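Local coordinates for protein cellulase CEL9M (Clostridium cellulolyticum, PDB 1IA7) that probably hydrolyses internal beta-1,4-glucosidic linkages of cellulose and related beta-glucans, as a zinc- and calcium-binding endoglucanase of glycosyl hydrolase family 9, at residues A[127-132]-A[361-366]; A[209-214]-A[256-261]; A[392-397]-A[406-411]. All coordinates share one frame; numbering follows the deposited sequence.

Contact 1 (A[127-132]-A[361-366]). With BGC (beta-D-glucopyranose), chain B.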
loop_
_atom_site.group_PDB
_atom_site.type_symbol
_atom_site.label_atom_id
_atom_site.label_comp_id
_atom_site.label_asym_id
_atom_site.label_seq_id
_atom_site.Cartn_x
_atom_site.Cartn_y
_atom_site.Cartn_z
ATOM N N THR A 127 -8.226 21.498 -5.133
ATOM C CA THR A 127 -8.238 22.869 -5.630
ATOM C C THR A 127 -7.211 23.677 -4.838
ATOM O O THR A 127 -6.978 24.850 -5.120
ATOM C CB THR A 127 -9.612 23.539 -5.446
ATOM O OG1 THR A 127 -9.881 23.699 -4.048
ATOM C CG2 THR A 127 -10.705 22.698 -6.085
ATOM N N TYR A 128 -6.608 23.032 -3.841
ATOM C CA TYR A 128 -5.602 23.665 -2.990
ATOM C C TYR A 128 -4.197 23.175 -3.323
ATOM O O TYR A 128 -3.992 21.993 -3.590
ATOM C CB TYR A 128 -5.892 23.351 -1.518
ATOM C CG TYR A 128 -4.795 23.768 -0.555
ATOM C CD1 TYR A 128 -4.668 25.093 -0.143
ATOM C CD2 TYR A 128 -3.889 22.831 -0.049
ATOM C CE1 TYR A 128 -3.666 25.481 0.754
ATOM C CE2 TYR A 128 -2.881 23.209 0.848
ATOM C CZ TYR A 128 -2.779 24.537 1.244
ATOM O OH TYR A 128 -1.796 24.923 2.129
ATOM N N TRP A 129 -3.231 24.087 -3.308
ATOM C CA TRP A 129 -1.846 23.713 -3.562
ATOM C C TRP A 129 -0.927 24.504 -2.644
ATOM O O TRP A 129 -0.713 25.699 -2.836
ATOM C CB TRP A 129 -1.448 23.947 -5.019
ATOM C CG TRP A 129 -0.137 23.303 -5.347
ATOM C CD1 TRP A 129 1.111 23.773 -5.040
ATOM C CD2 TRP A 129 0.059 22.014 -5.946
ATOM N NE1 TRP A 129 2.067 22.857 -5.404
ATOM C CE2 TRP A 129 1.450 21.767 -5.963
ATOM C CE3 TRP A 129 -0.809 21.043 -6.467
ATOM C CZ2 TRP A 129 1.997 20.588 -6.480
ATOM C CZ3 TRP A 129 -0.266 19.867 -6.984
ATOM C CH2 TRP A 129 1.126 19.653 -6.986
ATOM N N GLY A 130 -0.390 23.814 -1.643
ATOM C CA GLY A 130 0.497 24.437 -0.683
ATOM C C GLY A 130 0.908 23.411 0.353
ATOM O O GLY A 130 0.627 22.223 0.195
ATOM N N ALA A 131 1.565 23.859 1.415
ATOM C CA ALA A 131 2.012 22.953 2.464
ATOM C C ALA A 131 0.831 22.445 3.285
ATOM O O ALA A 131 -0.109 23.188 3.569
ATOM C CB ALA A 131 3.022 23.662 3.372
ATOM N N PRO A 132 0.851 21.159 3.664
ATOM C CA PRO A 132 -0.274 20.658 4.458
ATOM C C PRO A 132 -0.359 21.357 5.808
ATOM O O PRO A 132 -1.437 21.470 6.390
ATOM C CB PRO A 132 0.021 19.159 4.575
ATOM C CG PRO A 132 1.521 19.081 4.436
ATOM C CD PRO A 132 1.782 20.071 3.321
ATOM N N HIS A 361 10.201 16.777 -10.729
ATOM C CA HIS A 361 8.884 17.420 -10.687
ATOM C C HIS A 361 7.820 16.475 -10.123
ATOM O O HIS A 361 6.822 16.186 -10.783
ATOM C CB HIS A 361 8.458 17.853 -12.097
ATOM C CG HIS A 361 9.294 18.950 -12.680
ATOM N ND1 HIS A 361 9.160 20.269 -12.303
ATOM C CD2 HIS A 361 10.278 18.922 -13.609
ATOM C CE1 HIS A 361 10.026 21.007 -12.977
ATOM N NE2 HIS A 361 10.716 20.213 -13.776
ATOM N N PRO A 362 8.015 15.979 -8.892
ATOM C CA PRO A 362 7.011 15.070 -8.332
ATOM C C PRO A 362 5.677 15.768 -8.059
ATOM O O PRO A 362 5.646 16.932 -7.663
ATOM C CB PRO A 362 7.677 14.571 -7.053
ATOM C CG PRO A 362 8.504 15.759 -6.628
ATOM C CD PRO A 362 9.118 16.203 -7.938
ATOM N N HIS A 363 4.575 15.062 -8.299
ATOM C CA HIS A 363 3.259 15.634 -8.036
ATOM C C HIS A 363 2.987 15.396 -6.555
ATOM O O HIS A 363 2.227 14.508 -6.179
ATOM C CB HIS A 363 2.183 14.952 -8.888
ATOM C CG HIS A 363 0.840 15.612 -8.799
ATOM N ND1 HIS A 363 0.566 16.822 -9.398
ATOM C CD2 HIS A 363 -0.289 15.252 -8.147
ATOM C CE1 HIS A 363 -0.674 17.182 -9.115
ATOM N NE2 HIS A 363 -1.215 16.246 -8.356
ATOM N N HIS A 364 3.633 16.197 -5.715
ATOM C CA HIS A 364 3.498 16.071 -4.268
ATOM C C HIS A 364 3.541 17.477 -3.683
ATOM O O HIS A 364 4.553 18.168 -3.777
ATOM C CB HIS A 364 4.651 15.207 -3.742
ATOM C CG HIS A 364 4.503 14.777 -2.314
ATOM N ND1 HIS A 364 4.879 15.571 -1.253
ATOM C CD2 HIS A 364 4.060 13.615 -1.774
ATOM C CE1 HIS A 364 4.681 14.917 -0.122
ATOM N NE2 HIS A 364 4.185 13.728 -0.408
ATOM N N ARG A 365 2.432 17.901 -3.088
ATOM C CA ARG A 365 2.337 19.241 -2.523
ATOM C C ARG A 365 3.417 19.620 -1.508
ATOM O O ARG A 365 4.073 20.646 -1.673
ATOM C CB ARG A 365 0.935 19.455 -1.931
ATOM C CG ARG A 365 -0.153 19.576 -3.010
ATOM C CD ARG A 365 -1.564 19.526 -2.439
ATOM N NE ARG A 365 -2.590 19.744 -3.465
ATOM C CZ ARG A 365 -2.883 18.893 -4.447
ATOM N NH1 ARG A 365 -2.234 17.739 -4.555
ATOM N NH2 ARG A 365 -3.830 19.199 -5.331
ATOM N N ALA A 366 3.628 18.808 -0.474
ATOM C CA ALA A 366 4.645 19.147 0.531
ATOM C C ALA A 366 6.054 19.237 -0.056
ATOM O O ALA A 366 6.779 20.196 0.206
ATOM C CB ALA A 366 4.624 18.135 1.681
HETATM C C2 BGC B . -4.495 16.140 -7.575
HETATM C C3 BGC B . -3.951 14.709 -7.594
HETATM C C4 BGC B . -4.895 13.782 -8.369
HETATM C C5 BGC B . -5.190 14.371 -9.754
HETATM C C6 BGC B . -6.196 13.542 -10.534
HETATM C C1 BGC B . -4.821 16.613 -8.996
HETATM O O2 BGC B . -3.526 17.002 -6.999
HETATM O O3 BGC B . -3.799 14.239 -6.262
HETATM O O4 BGC B . -4.292 12.505 -8.520
HETATM O O5 BGC B . -5.736 15.702 -9.622
HETATM O O6 BGC B . -7.442 13.471 -9.857
#
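A chi1 of -168° sets the indole of Trp129 beside its own carbonyl carbon and over the stem of Arg365, whose own chi1 of -71° and extended run from CG to NE carry the guanidinium beneath that ring to the carbonyl of Tyr128. Arg365 CG sits over the six-membered ring of Trp129, 3.8 Å from its centroid, a CH-pi contact, while farther along the chain the guanidinium presents one face to Trp129 CE3. An arginine suits this place because its long aliphatic stem can pack against the indole and its flat end still has N-H groups for several acceptors. Arg365 NE donates to Tyr128 O at 2.7 Å in a nearly straight bond lying in the guanidinium plane, and NH2 adds a weak bond to the same oxygen.

The contact lines the glucose site in the cleft of this family 9 (alpha/alpha)6 barrel. Arg365 NH1 and NH2 both donate to O2 of the chain B glucose, at 2.9 and 2.8 Å, and His363 NE2 shares a hydrogen bond with the same hydroxyl at 2.8 Å, so three nitrogens converge on one oxygen. His363 ND1 is bonded to Ala403 O, which helps fix the imidazole's rotation; its CE1 meets the edge of the indole at Trp129 CZ3 (3.5 Å), the two rings inclined obliquely. Trp129 NE1 bonds to Asn368 OD1, and Arg365 NH1 also reaches Gly58 O. Farther from the sugar, compact residues allow close approach: Pro132 CD rests on Ala366 CB at 3.8 Å.

Contact 2 (A[209-214]-A[256-261]). With CA (calcium ion), chain C; EDO (1,2-ethanediol), chain H; SO4 (sulfate ion), chain F.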
loop_
_atom_site.group_PDB
_atom_site.type_symbol
_atom_site.label_atom_id
_atom_site.label_comp_id
_atom_site.label_asym_id
_atom_site.label_seq_id
_atom_site.Cartn_x
_atom_site.Cartn_y
_atom_site.Cartn_z
ATOM N N PHE A 209 -15.086 -6.952 -2.757
ATOM C CA PHE A 209 -14.811 -7.052 -1.323
ATOM C C PHE A 209 -14.590 -8.496 -0.868
ATOM O O PHE A 209 -14.001 -8.737 0.184
ATOM C CB PHE A 209 -15.923 -6.373 -0.496
ATOM C CG PHE A 209 -17.279 -7.008 -0.634
ATOM C CD1 PHE A 209 -17.583 -8.188 0.035
ATOM C CD2 PHE A 209 -18.260 -6.414 -1.421
ATOM C CE1 PHE A 209 -18.847 -8.771 -0.078
ATOM C CE2 PHE A 209 -19.527 -6.987 -1.542
ATOM C CZ PHE A 209 -19.819 -8.167 -0.866
ATOM N N GLY A 210 -15.048 -9.456 -1.667
ATOM C CA GLY A 210 -14.855 -10.854 -1.315
ATOM C C GLY A 210 -13.377 -11.169 -1.191
ATOM O O GLY A 210 -12.956 -11.966 -0.344
ATOM N N ASP A 211 -12.578 -10.535 -2.044
ATOM C CA ASP A 211 -11.133 -10.727 -2.029
ATOM C C ASP A 211 -10.556 -10.255 -0.698
ATOM O O ASP A 211 -9.721 -10.926 -0.091
ATOM C CB ASP A 211 -10.489 -9.956 -3.191
ATOM C CG ASP A 211 -10.913 -8.494 -3.236
ATOM O OD1 ASP A 211 -12.107 -8.210 -3.025
ATOM O OD2 ASP A 211 -10.058 -7.629 -3.503
ATOM N N ASP A 212 -11.030 -9.105 -0.237
ATOM C CA ASP A 212 -10.550 -8.522 1.009
ATOM C C ASP A 212 -10.962 -9.313 2.256
ATOM O O ASP A 212 -10.147 -9.508 3.165
ATOM C CB ASP A 212 -11.025 -7.073 1.085
ATOM C CG ASP A 212 -10.547 -6.254 -0.105
ATOM O OD1 ASP A 212 -9.332 -5.953 -0.176
ATOM O OD2 ASP A 212 -11.380 -5.933 -0.977
ATOM N N LEU A 213 -12.215 -9.763 2.299
ATOM C CA LEU A 213 -12.699 -10.553 3.432
ATOM C C LEU A 213 -11.859 -11.824 3.586
ATOM O O LEU A 213 -11.441 -12.170 4.690
ATOM C CB LEU A 213 -14.173 -10.932 3.236
ATOM C CG LEU A 213 -15.228 -9.824 3.390
ATOM C CD1 LEU A 213 -16.589 -10.342 2.953
ATOM C CD2 LEU A 213 -15.280 -9.362 4.836
ATOM N N ALA A 214 -11.611 -12.516 2.477
ATOM C CA ALA A 214 -10.813 -13.743 2.506
ATOM C C ALA A 214 -9.411 -13.463 3.031
ATOM O O ALA A 214 -8.902 -14.184 3.893
ATOM C CB ALA A 214 -10.738 -14.359 1.110
ATOM N N TRP A 256 -4.806 -1.881 -4.286
ATOM C CA TRP A 256 -5.829 -1.470 -3.327
ATOM C C TRP A 256 -7.244 -1.997 -3.573
ATOM O O TRP A 256 -7.995 -2.211 -2.621
ATOM C CB TRP A 256 -5.876 0.066 -3.191
ATOM C CG TRP A 256 -6.134 0.827 -4.468
ATOM C CD1 TRP A 256 -5.198 1.338 -5.319
ATOM C CD2 TRP A 256 -7.411 1.161 -5.030
ATOM N NE1 TRP A 256 -5.810 1.972 -6.376
ATOM C CE2 TRP A 256 -7.167 1.876 -6.226
ATOM C CE3 TRP A 256 -8.738 0.926 -4.640
ATOM C CZ2 TRP A 256 -8.203 2.358 -7.037
ATOM C CZ3 TRP A 256 -9.768 1.405 -5.444
ATOM C CH2 TRP A 256 -9.493 2.115 -6.633
ATOM N N ASP A 257 -7.603 -2.216 -4.832
ATOM C CA ASP A 257 -8.942 -2.700 -5.169
ATOM C C ASP A 257 -9.017 -4.206 -5.426
ATOM O O ASP A 257 -10.091 -4.790 -5.333
ATOM C CB ASP A 257 -9.470 -1.944 -6.402
ATOM C CG ASP A 257 -10.915 -2.297 -6.748
ATOM O OD1 ASP A 257 -11.771 -2.272 -5.841
ATOM O OD2 ASP A 257 -11.199 -2.583 -7.937
ATOM N N ASP A 258 -7.884 -4.835 -5.728
ATOM C CA ASP A 258 -7.875 -6.266 -6.035
ATOM C C ASP A 258 -6.874 -7.094 -5.233
ATOM O O ASP A 258 -5.667 -7.045 -5.471
ATOM C CB ASP A 258 -7.629 -6.449 -7.536
ATOM C CG ASP A 258 -7.505 -7.903 -7.942
ATOM O OD1 ASP A 258 -7.976 -8.783 -7.196
ATOM O OD2 ASP A 258 -6.942 -8.160 -9.022
ATOM N N MET A 259 -7.390 -7.874 -4.287
ATOM C CA MET A 259 -6.542 -8.711 -3.445
ATOM C C MET A 259 -6.787 -10.204 -3.627
ATOM O O MET A 259 -6.498 -11.005 -2.735
ATOM C CB MET A 259 -6.732 -8.319 -1.979
ATOM C CG MET A 259 -6.078 -6.984 -1.615
ATOM S SD MET A 259 -4.267 -7.064 -1.701
ATOM C CE MET A 259 -3.906 -7.910 -0.145
ATOM N N TYR A 260 -7.311 -10.583 -4.787
ATOM C CA TYR A 260 -7.583 -11.992 -5.067
ATOM C C TYR A 260 -6.342 -12.875 -5.156
ATOM O O TYR A 260 -6.389 -14.047 -4.789
ATOM C CB TYR A 260 -8.400 -12.125 -6.357
ATOM C CG TYR A 260 -9.854 -11.762 -6.176
ATOM C CD1 TYR A 260 -10.707 -12.586 -5.442
ATOM C CD2 TYR A 260 -10.375 -10.582 -6.710
ATOM C CE1 TYR A 260 -12.041 -12.244 -5.241
ATOM C CE2 TYR A 260 -11.709 -10.230 -6.511
ATOM C CZ TYR A 260 -12.533 -11.064 -5.776
ATOM O OH TYR A 260 -13.845 -10.715 -5.551
ATOM N N VAL A 261 -5.230 -12.332 -5.640
ATOM C CA VAL A 261 -4.023 -13.142 -5.754
ATOM C C VAL A 261 -3.372 -13.378 -4.389
ATOM O O VAL A 261 -3.034 -14.512 -4.050
ATOM C CB VAL A 261 -3.016 -12.512 -6.742
ATOM C CG1 VAL A 261 -1.767 -13.380 -6.844
ATOM C CG2 VAL A 261 -3.669 -12.381 -8.117
HETATM CA CA CA C . -11.263 -5.510 -3.455
HETATM C C1 EDO H . -9.171 -4.310 -10.642
HETATM O O1 EDO H . -9.921 -4.462 -9.310
HETATM C C2 EDO H . -8.784 -5.642 -11.313
HETATM O O2 EDO H . -10.090 -6.474 -11.537
HETATM S S SO4 F . -4.864 4.688 -9.079
HETATM O O1 SO4 F . -4.271 4.200 -10.343
HETATM O O2 SO4 F . -6.333 4.587 -9.168
HETATM O O3 SO4 F . -4.473 6.095 -8.868
HETATM O O4 SO4 F . -4.374 3.878 -7.946
HETATM O O HOH W 1 -11.797 -3.241 -3.314
HETATM O O HOH W 2 -9.256 -4.693 -2.600
#
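Asp211 and Asp212, at the start of helix 210-224, meet the loop leading into helix 260-271 around a calcium ion, a site that pins together the N-terminal ends of two helices of the (alpha/alpha)6 barrel. Asp211 grips the metal with both carboxylate oxygens, unevenly, OD2 at 2.4 Å and OD1 at 2.9 Å; its chi1 of 52°, with CG between the backbone N and the carbonyl carbon, helps bring both there. Asp212 binds through OD2 alone, and from the other segment comes the backbone oxygen of Asp257, 2.3 Å from the calcium. Two waters and Ser208, which offers both its OG and its O, complete the shell. Aspartate suits these places because its short side chain brings a hard, charged oxygen to the ion from the first helical turn; the calcium probably offsets the repulsion between the neighbouring carboxylates.

The second shell orients these ligands. Met259 N donates to the anti lone pair of Asp211 OD2 at 2.8 Å, so this oxygen serves metal and backbone at once. Asp211 CB lies over the face of the Tyr260 ring, whose plane is 24° from that of the carboxylate. The Asp257 carboxylate stays in the second shell, its OD1 accepting a hydrogen bond from one of the metal's waters (2.7 Å). Next to it, Asp258 forms an Asx turn at the entrance to helix 260-271: Tyr260 N donates to Asp258 OD1 at 3.1 Å, from above the carboxylate plane.

Contact 3 (A[392-397]-A[406-411]); sequences GPDQND and YQYTEV. With BGC (beta-D-glucopyranose), chain B; BGC (beta-D-glucopyranose), chain D.
Tyr408 lays its ring alongside the backbone of Gly392 to Asp394, joining the short helix 406-409, which leads to the predicted active-site Glu410 of this family 9 (alpha/alpha)6 barrel, to the loop before it. The ring meets Gly392 O obliquely, with CD2 3.3 Å from that oxygen, and its hydroxyl end comes beside Asp394 CB, the carboxylate and ring planes being 63° apart. Tyrosine is long enough to span this distance and ends in a polar group: water 4 links Tyr408 OH to Asp394 OD2. Glycine suits position 392, because its backbone angles would jam a CB against the preceding carbonyl; its N donates to Tyr408 O at 3.3 Å. Over the centre of the Tyr408 ring lies water 3, which accepts from Gln407 NE2 and bridges to Gly392 O (2.9 Å). In the loop, Asp394 starts a type I turn and holds Asn396 N through OD1, an Asx turn.

From the same helix, Tyr406 turns a ring face to C5 of the chain B glucose. Glu410 extends beyond CG (chi2 157°), its OE2 accepting from the sugar's O3 at 2.8 Å and its OE1 from O4 at 2.6 Å.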
loop_
_atom_site.group_PDB
_atom_site.type_symbol
_atom_site.label_atom_id
_atom_site.label_comp_id
_atom_site.label_asym_id
_atom_site.label_seq_id
_atom_site.Cartn_x
_atom_site.Cartn_y
_atom_site.Cartn_z
ATOM N N GLY A 392 5.839 6.403 -13.363
ATOM C CA GLY A 392 6.642 5.676 -14.330
ATOM C C GLY A 392 6.541 6.168 -15.761
ATOM O O GLY A 392 5.881 7.168 -16.037
ATOM N N PRO A 393 7.187 5.463 -16.704
ATOM C CA PRO A 393 7.211 5.786 -18.136
ATOM C C PRO A 393 6.025 5.232 -18.917
ATOM O O PRO A 393 5.185 4.520 -18.363
ATOM C CB PRO A 393 8.520 5.157 -18.591
ATOM C CG PRO A 393 8.512 3.865 -17.818
ATOM C CD PRO A 393 8.062 4.308 -16.419
ATOM N N ASP A 394 5.956 5.570 -20.207
ATOM C CA ASP A 394 4.889 5.049 -21.051
ATOM C C ASP A 394 5.360 3.695 -21.557
ATOM O O ASP A 394 6.430 3.225 -21.161
ATOM C CB ASP A 394 4.555 5.997 -22.226
ATOM C CG ASP A 394 5.731 6.245 -23.176
ATOM O OD1 ASP A 394 6.679 5.434 -23.241
ATOM O OD2 ASP A 394 5.682 7.270 -23.891
ATOM N N GLN A 395 4.586 3.060 -22.426
ATOM C CA GLN A 395 4.984 1.746 -22.912
ATOM C C GLN A 395 6.194 1.752 -23.844
ATOM O O GLN A 395 6.621 0.701 -24.312
ATOM C CB GLN A 395 3.794 1.030 -23.566
ATOM C CG GLN A 395 3.192 1.695 -24.773
ATOM C CD GLN A 395 1.990 0.920 -25.291
ATOM O OE1 GLN A 395 0.990 0.756 -24.586
ATOM N NE2 GLN A 395 2.087 0.428 -26.519
ATOM N N ASN A 396 6.752 2.937 -24.087
ATOM C CA ASN A 396 7.935 3.095 -24.931
ATOM C C ASN A 396 9.146 3.437 -24.052
ATOM O O ASN A 396 10.198 3.838 -24.552
ATOM C CB ASN A 396 7.713 4.218 -25.943
ATOM C CG ASN A 396 6.489 3.994 -26.798
ATOM O OD1 ASN A 396 5.836 4.946 -27.225
ATOM N ND2 ASN A 396 6.173 2.730 -27.064
ATOM N N ASP A 397 8.979 3.287 -22.740
ATOM C CA ASP A 397 10.038 3.569 -21.769
ATOM C C ASP A 397 10.376 5.056 -21.657
ATOM O O ASP A 397 11.405 5.422 -21.086
ATOM C CB ASP A 397 11.306 2.781 -22.115
ATOM C CG ASP A 397 11.091 1.281 -22.073
ATOM O OD1 ASP A 397 10.848 0.736 -20.972
ATOM O OD2 ASP A 397 11.160 0.642 -23.144
ATOM N N TYR A 406 0.209 13.843 -14.063
ATOM C CA TYR A 406 0.048 13.007 -12.875
ATOM C C TYR A 406 0.396 11.550 -13.159
ATOM O O TYR A 406 0.981 10.869 -12.315
ATOM C CB TYR A 406 -1.395 13.057 -12.349
ATOM C CG TYR A 406 -2.123 14.368 -12.539
ATOM C CD1 TYR A 406 -1.531 15.581 -12.190
ATOM C CD2 TYR A 406 -3.419 14.390 -13.056
ATOM C CE1 TYR A 406 -2.212 16.788 -12.352
ATOM C CE2 TYR A 406 -4.111 15.590 -13.221
ATOM C CZ TYR A 406 -3.502 16.785 -12.866
ATOM O OH TYR A 406 -4.177 17.977 -13.028
ATOM N N GLN A 407 0.019 11.077 -14.342
ATOM C CA GLN A 407 0.267 9.695 -14.745
ATOM C C GLN A 407 1.722 9.288 -14.577
ATOM O O GLN A 407 2.016 8.147 -14.219
ATOM C CB GLN A 407 -0.143 9.487 -16.209
ATOM C CG GLN A 407 0.101 8.076 -16.723
ATOM C CD GLN A 407 -0.065 7.953 -18.232
ATOM O OE1 GLN A 407 -1.138 8.221 -18.779
ATOM N NE2 GLN A 407 1.002 7.543 -18.911
ATOM N N TYR A 408 2.627 10.222 -14.846
ATOM C CA TYR A 408 4.056 9.959 -14.748
ATOM C C TYR A 408 4.686 10.342 -13.406
ATOM O O TYR A 408 5.511 9.607 -12.863
ATOM C CB TYR A 408 4.824 10.728 -15.831
ATOM C CG TYR A 408 4.475 10.403 -17.265
ATOM C CD1 TYR A 408 3.282 10.846 -17.839
ATOM C CD2 TYR A 408 5.365 9.685 -18.063
ATOM C CE1 TYR A 408 2.988 10.583 -19.179
ATOM C CE2 TYR A 408 5.084 9.415 -19.396
ATOM C CZ TYR A 408 3.898 9.867 -19.951
ATOM O OH TYR A 408 3.629 9.605 -21.279
ATOM N N THR A 409 4.288 11.492 -12.878
ATOM C CA THR A 409 4.889 12.020 -11.658
ATOM C C THR A 409 4.223 11.908 -10.293
ATOM O O THR A 409 4.806 12.346 -9.303
ATOM C CB THR A 409 5.206 13.499 -11.847
ATOM O OG1 THR A 409 3.987 14.208 -12.096
ATOM C CG2 THR A 409 6.157 13.694 -13.025
ATOM N N GLU A 410 3.024 11.360 -10.183
ATOM C CA GLU A 410 2.484 11.319 -8.834
ATOM C C GLU A 410 3.046 10.141 -8.046
ATOM O O GLU A 410 3.569 9.186 -8.622
ATOM C CB GLU A 410 0.953 11.304 -8.834
ATOM C CG GLU A 410 0.374 11.478 -7.420
ATOM C CD GLU A 410 -1.053 12.011 -7.408
ATOM O OE1 GLU A 410 -1.823 11.660 -8.325
ATOM O OE2 GLU A 410 -1.405 12.769 -6.472
ATOM N N VAL A 411 2.971 10.249 -6.723
ATOM C CA VAL A 411 3.455 9.226 -5.810
ATOM C C VAL A 411 2.288 8.906 -4.881
ATOM O O VAL A 411 1.323 9.668 -4.816
ATOM C CB VAL A 411 4.639 9.759 -4.985
ATOM C CG1 VAL A 411 5.783 10.151 -5.914
ATOM C CG2 VAL A 411 4.198 10.973 -4.166
HETATM C C2 BGC B . -4.495 16.140 -7.575
HETATM C C3 BGC B . -3.951 14.709 -7.594
HETATM C C4 BGC B . -4.895 13.782 -8.369
HETATM C C5 BGC B . -5.190 14.371 -9.754
HETATM C C6 BGC B . -6.196 13.542 -10.534
HETATM C C1 BGC B . -4.821 16.613 -8.996
HETATM O O2 BGC B . -3.526 17.002 -6.999
HETATM O O3 BGC B . -3.799 14.239 -6.262
HETATM O O4 BGC B . -4.292 12.505 -8.520
HETATM O O5 BGC B . -5.736 15.702 -9.622
HETATM O O6 BGC B . -7.442 13.471 -9.857
HETATM C C2 BGC D . -7.042 19.684 -11.835
HETATM C C3 BGC D . -6.941 18.757 -10.621
HETATM C C4 BGC D . -5.479 18.614 -10.177
HETATM C C5 BGC D . -4.858 20.005 -9.963
HETATM C C6 BGC D . -3.374 19.948 -9.641
HETATM C C1 BGC D . -6.373 21.024 -11.517
HETATM O O1 BGC D . -6.405 21.838 -12.639
HETATM O O2 BGC D . -8.406 19.898 -12.167
HETATM O O3 BGC D . -7.472 17.482 -10.950
HETATM O O4 BGC D . -5.419 17.864 -8.944
HETATM O O5 BGC D . -4.999 20.809 -11.158
HETATM O O6 BGC D . -2.642 19.341 -10.696
HETATM O O HOH W 3 3.267 7.083 -17.265
HETATM O O HOH W 4 5.759 9.972 -23.405
#

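Along the chain, segment 127-132 comes first, in the loop after helix 122-125, and its partner 361-366 closes a loop of 228 residues. Contact 2 opens and closes within that long loop, joining the starts of helices 210-224 and 260-271 across 41 residues. Contact 3 follows in series, closing a loop of only eight residues before the chain reaches helix 413-430. Contacts 1 and 3 touch: His363 N and Thr409 O are 2.9 Å apart, a probable hydrogen bond, and both contacts reach the chain B glucose. Contact 2 lies across the chain's centre from contact 1, their centres about 31 Å apart, with nearest atoms about 14 Å apart.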